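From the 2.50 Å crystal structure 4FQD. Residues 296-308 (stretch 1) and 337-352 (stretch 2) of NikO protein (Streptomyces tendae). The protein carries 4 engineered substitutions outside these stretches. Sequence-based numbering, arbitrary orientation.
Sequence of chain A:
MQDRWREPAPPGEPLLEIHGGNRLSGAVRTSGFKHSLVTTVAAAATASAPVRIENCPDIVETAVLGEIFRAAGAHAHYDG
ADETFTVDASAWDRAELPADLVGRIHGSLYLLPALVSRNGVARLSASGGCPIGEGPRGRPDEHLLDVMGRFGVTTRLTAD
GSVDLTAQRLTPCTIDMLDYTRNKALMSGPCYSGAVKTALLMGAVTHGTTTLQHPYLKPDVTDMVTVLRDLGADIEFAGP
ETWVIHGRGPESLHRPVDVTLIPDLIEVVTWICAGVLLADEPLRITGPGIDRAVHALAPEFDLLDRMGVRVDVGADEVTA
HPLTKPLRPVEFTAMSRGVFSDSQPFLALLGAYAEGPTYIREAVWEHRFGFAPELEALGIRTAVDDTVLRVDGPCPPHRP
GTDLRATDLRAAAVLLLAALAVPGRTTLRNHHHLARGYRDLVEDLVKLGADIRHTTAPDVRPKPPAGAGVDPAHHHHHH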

ATOM      1  N   ALA A 296      15.679 -13.116  -0.568  1.00 11.08           N
ATOM      2  CA  ALA A 296      14.945 -12.716   0.626  1.00 11.29           C
ATOM      3  C   ALA A 296      14.430 -11.290   0.472  1.00 10.99           C
ATOM      4  O   ALA A 296      13.395 -10.928   1.029  1.00 10.78           O
ATOM      5  N   LEU A 297      15.167 -10.487  -0.290  1.00  8.37           N
ATOM      6  CA  LEU A 297      14.791  -9.104  -0.553  1.00 11.57           C
ATOM      7  C   LEU A 297      13.951  -8.990  -1.820  1.00 10.34           C
ATOM      8  O   LEU A 297      13.934  -7.945  -2.469  1.00 12.51           O
ATOM      9  N   ALA A 298      13.260 -10.074  -2.165  1.00 11.18           N
ATOM     10  CA  ALA A 298      12.381 -10.105  -3.337  1.00 15.78           C
ATOM     11  C   ALA A 298      11.335  -8.977  -3.403  1.00 11.60           C
ATOM     12  O   ALA A 298      11.113  -8.418  -4.477  1.00 15.92           O
ATOM     13  N   PRO A 299      10.680  -8.647  -2.269  1.00 11.55           N
ATOM     14  CA  PRO A 299       9.771  -7.495  -2.329  1.00  9.25           C
ATOM     15  C   PRO A 299      10.510  -6.199  -2.656  1.00 13.26           C
ATOM     16  O   PRO A 299      10.006  -5.386  -3.432  1.00 12.79           O
ATOM     17  N   GLU A 300      11.689  -6.018  -2.068  1.00 11.31           N
ATOM     18  CA  GLU A 300      12.509  -4.842  -2.338  1.00 10.74           C
ATOM     19  C   GLU A 300      12.964  -4.792  -3.793  1.00 14.03           C
ATOM     20  O   GLU A 300      12.949  -3.732  -4.419  1.00 14.16           O
ATOM     21  N   PHE A 301      13.366  -5.941  -4.328  1.00 11.90           N
ATOM     22  CA  PHE A 301      13.866  -6.012  -5.698  1.00 13.95           C
ATOM     23  C   PHE A 301      12.765  -5.843  -6.739  1.00 12.28           C
ATOM     24  O   PHE A 301      13.022  -5.392  -7.856  1.00 10.24           O
ATOM     25  N   ASP A 302      11.540  -6.203  -6.374  1.00 14.17           N
ATOM     26  CA  ASP A 302      10.401  -5.981  -7.253  1.00 12.65           C
ATOM     27  C   ASP A 302      10.150  -4.484  -7.386  1.00 14.56           C
ATOM     28  O   ASP A 302       9.771  -3.998  -8.450  1.00 14.84           O
ATOM     29  N   LEU A 303      10.372  -3.758  -6.294  1.00 10.23           N
ATOM     30  CA  LEU A 303      10.255  -2.306  -6.303  1.00 13.36           C
ATOM     31  C   LEU A 303      11.364  -1.674  -7.133  1.00 13.09           C
ATOM     32  O   LEU A 303      11.113  -0.769  -7.927  1.00 11.13           O
ATOM     33  N   LEU A 304      12.588  -2.159  -6.943  1.00  9.66           N
ATOM     34  CA  LEU A 304      13.744  -1.660  -7.681  1.00 14.85           C
ATOM     35  C   LEU A 304      13.552  -1.819  -9.185  1.00 15.58           C
ATOM     36  O   LEU A 304      13.910  -0.932  -9.962  1.00 15.23           O
ATOM     37  N   ASP A 305      12.982  -2.949  -9.587  1.00 11.60           N
ATOM     38  CA  ASP A 305      12.713  -3.210 -10.995  1.00 16.02           C
ATOM     39  C   ASP A 305      11.634  -2.268 -11.519  1.00 15.56           C
ATOM     40  O   ASP A 305      11.686  -1.825 -12.666  1.00 17.72           O
ATOM     41  N   ARG A 306      10.658  -1.966 -10.671  1.00 13.52           N
ATOM     42  CA  ARG A 306       9.568  -1.074 -11.047  1.00 15.75           C
ATOM     43  C   ARG A 306      10.030   0.378 -11.130  1.00 17.02           C
ATOM     44  O   ARG A 306       9.483   1.168 -11.901  1.00 17.14           O
ATOM     45  N   MET A 307      11.043   0.723 -10.340  1.00 13.07           N
ATOM     46  CA  MET A 307      11.584   2.078 -10.351  1.00 14.94           C
ATOM     47  C   MET A 307      12.550   2.282 -11.515  1.00 14.03           C
ATOM     48  O   MET A 307      12.843   3.412 -11.898  1.00 15.26           O
ATOM     49  N   GLY A 308      13.037   1.179 -12.076  1.00 16.78           N
ATOM     50  CA  GLY A 308      13.967   1.241 -13.187  1.00 14.27           C
ATOM     51  C   GLY A 308      15.408   1.068 -12.748  1.00 16.01           C
ATOM     52  O   GLY A 308      16.337   1.353 -13.504  1.00 13.84           O
ATOM     53  N   ARG A 337       5.395  -9.655   5.761  1.00 11.05           N
ATOM     54  CA  ARG A 337       5.572 -10.582   4.650  1.00  9.34           C
ATOM     55  C   ARG A 337       5.772  -9.831   3.339  1.00 12.86           C
ATOM     56  O   ARG A 337       5.331 -10.276   2.281  1.00 16.06           O
ATOM     57  N   GLY A 338       6.441  -8.687   3.422  1.00 15.94           N
ATOM     58  CA  GLY A 338       6.742  -7.889   2.250  1.00 10.03           C
ATOM     59  C   GLY A 338       8.027  -7.105   2.426  1.00 11.50           C
ATOM     60  O   GLY A 338       9.021  -7.629   2.928  1.00 15.77           O
ATOM     61  N   VAL A 339       8.003  -5.842   2.012  1.00 11.11           N
ATOM     62  CA  VAL A 339       9.166  -4.972   2.122  1.00 12.68           C
ATOM     63  C   VAL A 339       9.511  -4.698   3.582  1.00 13.77           C
ATOM     64  O   VAL A 339       8.633  -4.378   4.385  1.00 12.39           O
ATOM     65  N   PHE A 340      10.790  -4.832   3.919  1.00 14.98           N
ATOM     66  CA  PHE A 340      11.265  -4.548   5.268  1.00 12.68           C
ATOM     67  C   PHE A 340      11.001  -3.100   5.661  1.00 14.55           C
ATOM     68  O   PHE A 340      10.955  -2.212   4.811  1.00 15.23           O
ATOM     69  N   SER A 341      10.834  -2.871   6.956  1.00 17.96           N
ATOM     70  CA  SER A 341      10.615  -1.529   7.469  1.00 14.71           C
ATOM     71  C   SER A 341      11.907  -0.721   7.393  1.00 18.33           C
ATOM     72  O   SER A 341      11.883   0.498   7.228  1.00 19.43           O
ATOM     73  N   ASP A 342      13.034  -1.415   7.507  1.00 20.21           N
ATOM     74  CA  ASP A 342      14.345  -0.776   7.465  1.00 22.86           C
ATOM     75  C   ASP A 342      14.762  -0.409   6.044  1.00 18.38           C
ATOM     76  O   ASP A 342      15.661   0.408   5.845  1.00 19.37           O
ATOM     77  N   SER A 343      14.108  -1.019   5.060  1.00 15.46           N
ATOM     78  CA  SER A 343      14.436  -0.775   3.658  1.00 14.68           C
ATOM     79  C   SER A 343      13.755   0.488   3.142  1.00 16.60           C
ATOM     80  O   SER A 343      14.244   1.139   2.218  1.00 16.83           O
ATOM     81  N   GLN A 344      12.627   0.826   3.755  1.00 17.31           N
ATOM     82  CA  GLN A 344      11.815   1.969   3.338  1.00 14.05           C
ATOM     83  C   GLN A 344      12.522   3.340   3.266  1.00 13.89           C
ATOM     84  O   GLN A 344      12.291   4.089   2.316  1.00 14.34           O
ATOM     85  N   PRO A 345      13.377   3.679   4.252  1.00 14.09           N
ATOM     86  CA  PRO A 345      14.035   4.989   4.149  1.00 12.33           C
ATOM     87  C   PRO A 345      14.926   5.132   2.914  1.00 14.22           C
ATOM     88  O   PRO A 345      15.007   6.217   2.337  1.00 15.29           O
ATOM     89  N   PHE A 346      15.581   4.047   2.514  1.00 10.12           N
ATOM     90  CA  PHE A 346      16.458   4.079   1.351  1.00 13.04           C
ATOM     91  C   PHE A 346      15.656   4.137   0.055  1.00 12.99           C
ATOM     92  O   PHE A 346      16.106   4.700  -0.942  1.00 15.96           O
ATOM     93  N   LEU A 347      14.463   3.553   0.078  1.00 13.24           N
ATOM     94  CA  LEU A 347      13.569   3.602  -1.069  1.00  9.34           C
ATOM     95  C   LEU A 347      12.957   4.991  -1.201  1.00 12.85           C
ATOM     96  O   LEU A 347      12.615   5.432  -2.300  1.00 10.76           O
ATOM     97  N   ALA A 348      12.825   5.678  -0.071  1.00 11.53           N
ATOM     98  CA  ALA A 348      12.319   7.045  -0.056  1.00 10.48           C
ATOM     99  C   ALA A 348      13.320   7.982  -0.720  1.00 12.11           C
ATOM    100  O   ALA A 348      12.939   8.892  -1.455  1.00 15.09           O
ATOM    101  N   LEU A 349      14.602   7.753  -0.454  1.00  8.32           N
ATOM    102  CA  LEU A 349      15.662   8.557  -1.049  1.00 12.86           C
ATOM    103  C   LEU A 349      15.727   8.331  -2.556  1.00 13.32           C
ATOM    104  O   LEU A 349      15.939   9.269  -3.324  1.00 14.32           O
ATOM    105  N   LEU A 350      15.541   7.081  -2.971  1.00 12.10           N
ATOM    106  CA  LEU A 350      15.504   6.742  -4.387  1.00 11.69           C
ATOM    107  C   LEU A 350      14.302   7.389  -5.064  1.00 11.85           C
ATOM    108  O   LEU A 350      14.357   7.746  -6.240  1.00 11.92           O
ATOM    109  N   GLY A 351      13.217   7.539  -4.309  1.00  9.51           N
ATOM    110  CA  GLY A 351      12.005   8.153  -4.820  1.00  9.30           C
ATOM    111  C   GLY A 351      12.187   9.623  -5.145  1.00 13.37           C
ATOM    112  O   GLY A 351      11.461  10.180  -5.970  1.00 11.56           O
ATOM    113  N   ALA A 352      13.163  10.252  -4.499  1.00 11.21           N
ATOM    114  CA  ALA A 352      13.467  11.658  -4.743  1.00 13.28           C
ATOM    115  C   ALA A 352      14.055  11.858  -6.135  1.00 12.44           C
ATOM    116  O   ALA A 352      14.088  12.974  -6.652  1.00  9.14           O
TER

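Two helices that run side by side in the same direction need side chains long enough to fill the gap between them, and this pair from NikO illustrates how the filling is done. The axes of helices 298-307 and 344-351 are inclined by only 1° and stay 11.8 Å apart at their closest, so neither backbone fills the space; leucine and methionine do.

Leu-303, pointing toward the second stretch in an m,t rotamer, sends CD1 into a hollow lined by Val-339 and Leu-347: CD1 lies 3.6 Å from Val-339 CG2 and 3.7 Å from Leu-347 CD1. Leu-347, also m,t, is the answering bump. Leu-347 CD1 meets Leu-303, while Leu-347 CD2 lies 4.2 Å from Leu-304 CD2, so that its forked end touches two successive leucines. Leu-304 leaves its backbone sideways, yet its m,t side chain brings CD2 up against both Leu-347 and Leu-350, where Leu-350 CD1 is 3.9 Å from Leu-304 CD2. One turn on from Leu-303, Met-307 (m,t,p) curls its methyl against the backbone: CE is 3.7 Å from Leu-350 C and 3.8 Å from Gly-351 N, where the methyl rests on the backbone joining the two residues.

At the other end the chains draw closer, the CA atoms of Pro-299 and Val-339 being 5.2 Å apart. Here the Pro-299 ring lies against the loop, with its CG 3.5 Å from Gly-338 C and its CB 3.7 Å from Val-339 CG2 (chi1 t).

The polar element is equally a matter of shape. Glu-300 starts sideways, but its m,p bend carries the carboxylate to the loop, where OE2 accepts hydrogen bonds from Phe-340 N (2.6 Å) and Ser-343 OG (3.0 Å). That oxygen lies near the edge of the Phe-340 ring, as does CD2 of Leu-297, 4.0 Å from Phe-340 CD2.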

ATOM      1  CB  ALA A 296      15.835 -12.825   1.848  1.00 10.94           C
ATOM      2  CB  LEU A 297      16.039  -8.228  -0.673  1.00 10.68           C
ATOM      3  CG  LEU A 297      16.824  -7.978   0.616  1.00 11.81           C
ATOM      4  CD1 LEU A 297      18.196  -7.405   0.303  1.00 11.24           C
ATOM      5  CD2 LEU A 297      16.049  -7.045   1.538  1.00  9.76           C
ATOM      6  CB  ALA A 298      11.715 -11.477  -3.482  1.00  8.03           C
ATOM      7  CB  PRO A 299       9.202  -7.427  -0.909  1.00 13.31           C
ATOM      8  CG  PRO A 299       9.302  -8.815  -0.399  1.00 11.18           C
ATOM      9  CD  PRO A 299      10.572  -9.354  -0.979  1.00  9.25           C
ATOM     10  CB  GLU A 300      13.729  -4.806  -1.413  1.00  8.95           C
ATOM     11  CG  GLU A 300      13.454  -4.272  -0.015  1.00  9.57           C
ATOM     12  CD  GLU A 300      12.838  -5.307   0.907  1.00 14.14           C
ATOM     13  OE1 GLU A 300      12.596  -6.446   0.455  1.00 10.71           O
ATOM     14  OE2 GLU A 300      12.600  -4.978   2.089  1.00 14.59           O
ATOM     15  CB  PHE A 301      14.638  -7.314  -5.929  1.00  9.67           C
ATOM     16  CG  PHE A 301      16.101  -7.209  -5.612  1.00 16.01           C
ATOM     17  CD1 PHE A 301      16.542  -7.221  -4.299  1.00 10.00           C
ATOM     18  CD2 PHE A 301      17.036  -7.088  -6.627  1.00 12.89           C
ATOM     19  CE1 PHE A 301      17.888  -7.119  -4.005  1.00 11.08           C
ATOM     20  CE2 PHE A 301      18.383  -6.987  -6.339  1.00 14.73           C
ATOM     21  CZ  PHE A 301      18.810  -7.004  -5.026  1.00 17.49           C
ATOM     22  CB  ASP A 302       9.154  -6.687  -6.723  1.00 13.65           C
ATOM     23  CG  ASP A 302       7.920  -6.386  -7.549  1.00 19.54           C
ATOM     24  OD1 ASP A 302       7.865  -6.822  -8.719  1.00 28.06           O
ATOM     25  OD2 ASP A 302       7.002  -5.715  -7.031  1.00 19.74           O
ATOM     26  CB  LEU A 303      10.289  -1.754  -4.880  1.00  8.39           C
ATOM     27  CG  LEU A 303       9.029  -1.962  -4.043  1.00 13.86           C
ATOM     28  CD1 LEU A 303       9.236  -1.420  -2.642  1.00 11.63           C
ATOM     29  CD2 LEU A 303       7.835  -1.295  -4.707  1.00  8.80           C
ATOM     30  CB  LEU A 304      15.019  -2.382  -7.240  1.00 11.84           C
ATOM     31  CG  LEU A 304      15.500  -2.120  -5.810  1.00 14.68           C
ATOM     32  CD1 LEU A 304      16.785  -2.885  -5.533  1.00 14.46           C
ATOM     33  CD2 LEU A 304      15.693  -0.629  -5.564  1.00 10.09           C
ATOM     34  CB  ASP A 305      12.283  -4.663 -11.200  1.00 12.06           C
ATOM     35  CG  ASP A 305      11.966  -4.977 -12.651  1.00 31.66           C
ATOM     36  OD1 ASP A 305      12.667  -4.450 -13.541  1.00 38.01           O
ATOM     37  OD2 ASP A 305      11.014  -5.745 -12.902  1.00 37.54           O
ATOM     38  CB  ARG A 306       8.399  -1.214 -10.068  1.00 16.33           C
ATOM     39  CG  ARG A 306       7.533  -2.442 -10.317  1.00 18.15           C
ATOM     40  CD  ARG A 306       6.831  -2.904  -9.048  1.00 14.23           C
ATOM     41  NE  ARG A 306       6.036  -1.848  -8.430  1.00 15.80           N
ATOM     42  CZ  ARG A 306       5.462  -1.953  -7.235  1.00 13.42           C
ATOM     43  NH1 ARG A 306       5.598  -3.067  -6.530  1.00 17.06           N
ATOM     44  NH2 ARG A 306       4.754  -0.944  -6.745  1.00 11.03           N
ATOM     45  CB  MET A 307      12.280   2.399  -9.025  1.00 11.33           C
ATOM     46  CG  MET A 307      11.358   2.347  -7.817  1.00 15.79           C
ATOM     47  SD  MET A 307      12.166   2.837  -6.280  1.00 16.03           S
ATOM     48  CE  MET A 307      12.209   4.617  -6.474  1.00 19.25           C
ATOM     49  CB  ARG A 337       4.385 -11.540   4.547  1.00 13.48           C
ATOM     50  CG  ARG A 337       4.236 -12.454   5.748  1.00  9.38           C
ATOM     51  CD  ARG A 337       3.331 -13.627   5.434  1.00 14.12           C
ATOM     52  NE  ARG A 337       3.328 -14.611   6.512  1.00 17.53           N
ATOM     53  CZ  ARG A 337       2.812 -15.829   6.408  1.00 17.05           C
ATOM     54  NH1 ARG A 337       2.256 -16.219   5.269  1.00  9.30           N
ATOM     55  NH2 ARG A 337       2.854 -16.660   7.441  1.00 14.58           N
ATOM     56  CB  VAL A 339       8.927  -3.632   1.401  1.00 12.55           C
ATOM     57  CG1 VAL A 339      10.150  -2.735   1.520  1.00 12.59           C
ATOM     58  CG2 VAL A 339       8.581  -3.876  -0.056  1.00 15.63           C
ATOM     59  CB  PHE A 340      12.761  -4.842   5.390  1.00 14.24           C
ATOM     60  CG  PHE A 340      13.076  -6.280   5.671  1.00 15.98           C
ATOM     61  CD1 PHE A 340      12.854  -6.816   6.929  1.00 12.46           C
ATOM     62  CD2 PHE A 340      13.611  -7.092   4.685  1.00 15.14           C
ATOM     63  CE1 PHE A 340      13.148  -8.137   7.195  1.00 15.86           C
ATOM     64  CE2 PHE A 340      13.907  -8.415   4.946  1.00 17.47           C
ATOM     65  CZ  PHE A 340      13.677  -8.938   6.203  1.00 17.42           C
ATOM     66  CB  SER A 341      10.112  -1.596   8.910  1.00 13.97           C
ATOM     67  OG  SER A 341       9.569  -0.352   9.317  1.00 22.41           O
ATOM     68  CB  ASP A 342      15.404  -1.683   8.096  1.00 22.44           C
ATOM     69  CG  ASP A 342      15.234  -1.821   9.595  1.00 30.23           C
ATOM     70  OD1 ASP A 342      14.835  -0.830  10.241  1.00 32.16           O
ATOM     71  OD2 ASP A 342      15.499  -2.919  10.128  1.00 38.62           O
ATOM     72  CB  SER A 343      14.031  -1.976   2.801  1.00 13.27           C
ATOM     73  OG  SER A 343      14.697  -3.154   3.222  1.00 22.76           O
ATOM     74  CB  GLN A 344      10.529   2.033   4.177  1.00 13.10           C
ATOM     75  CG  GLN A 344      10.189   3.401   4.724  1.00 21.13           C
ATOM     76  CD  GLN A 344       9.932   3.372   6.215  1.00 32.73           C
ATOM     77  OE1 GLN A 344      10.427   4.219   6.957  1.00 43.45           O
ATOM     78  NE2 GLN A 344       9.152   2.394   6.664  1.00 27.58           N
ATOM     79  CB  PRO A 345      14.893   5.051   5.418  1.00 11.87           C
ATOM     80  CG  PRO A 345      14.212   4.148   6.375  1.00 12.80           C
ATOM     81  CD  PRO A 345      13.671   3.027   5.543  1.00 15.62           C
ATOM     82  CB  PHE A 346      17.394   2.872   1.356  1.00  9.20           C
ATOM     83  CG  PHE A 346      18.188   2.733   2.621  1.00 12.90           C
ATOM     84  CD1 PHE A 346      19.326   3.494   2.827  1.00 11.82           C
ATOM     85  CD2 PHE A 346      17.792   1.847   3.609  1.00 10.57           C
ATOM     86  CE1 PHE A 346      20.057   3.372   3.992  1.00 14.98           C
ATOM     87  CE2 PHE A 346      18.519   1.719   4.776  1.00 12.28           C
ATOM     88  CZ  PHE A 346      19.653   2.483   4.969  1.00 16.97           C
ATOM     89  CB  LEU A 347      12.474   2.543  -0.935  1.00  9.61           C
ATOM     90  CG  LEU A 347      12.983   1.101  -0.874  1.00 12.41           C
ATOM     91  CD1 LEU A 347      11.846   0.134  -0.600  1.00 14.83           C
ATOM     92  CD2 LEU A 347      13.699   0.739  -2.164  1.00 12.31           C
ATOM     93  CB  ALA A 348      12.037   7.492   1.368  1.00  9.19           C
ATOM     94  CB  LEU A 349      17.011   8.229  -0.405  1.00 10.89           C
ATOM     95  CG  LEU A 349      18.225   8.993  -0.936  1.00  9.62           C
ATOM     96  CD1 LEU A 349      17.991  10.495  -0.866  1.00  6.81           C
ATOM     97  CD2 LEU A 349      19.476   8.606  -0.165  1.00  8.53           C
ATOM     98  CB  LEU A 350      15.454   5.224  -4.577  1.00 10.50           C
ATOM     99  CG  LEU A 350      16.726   4.443  -4.246  1.00 12.98           C
ATOM    100  CD1 LEU A 350      16.458   2.947  -4.282  1.00 12.31           C
ATOM    101  CD2 LEU A 350      17.842   4.809  -5.211  1.00 10.94           C
ATOM    102  CB  ALA A 352      14.419  12.188  -3.682  1.00 11.00           C
TER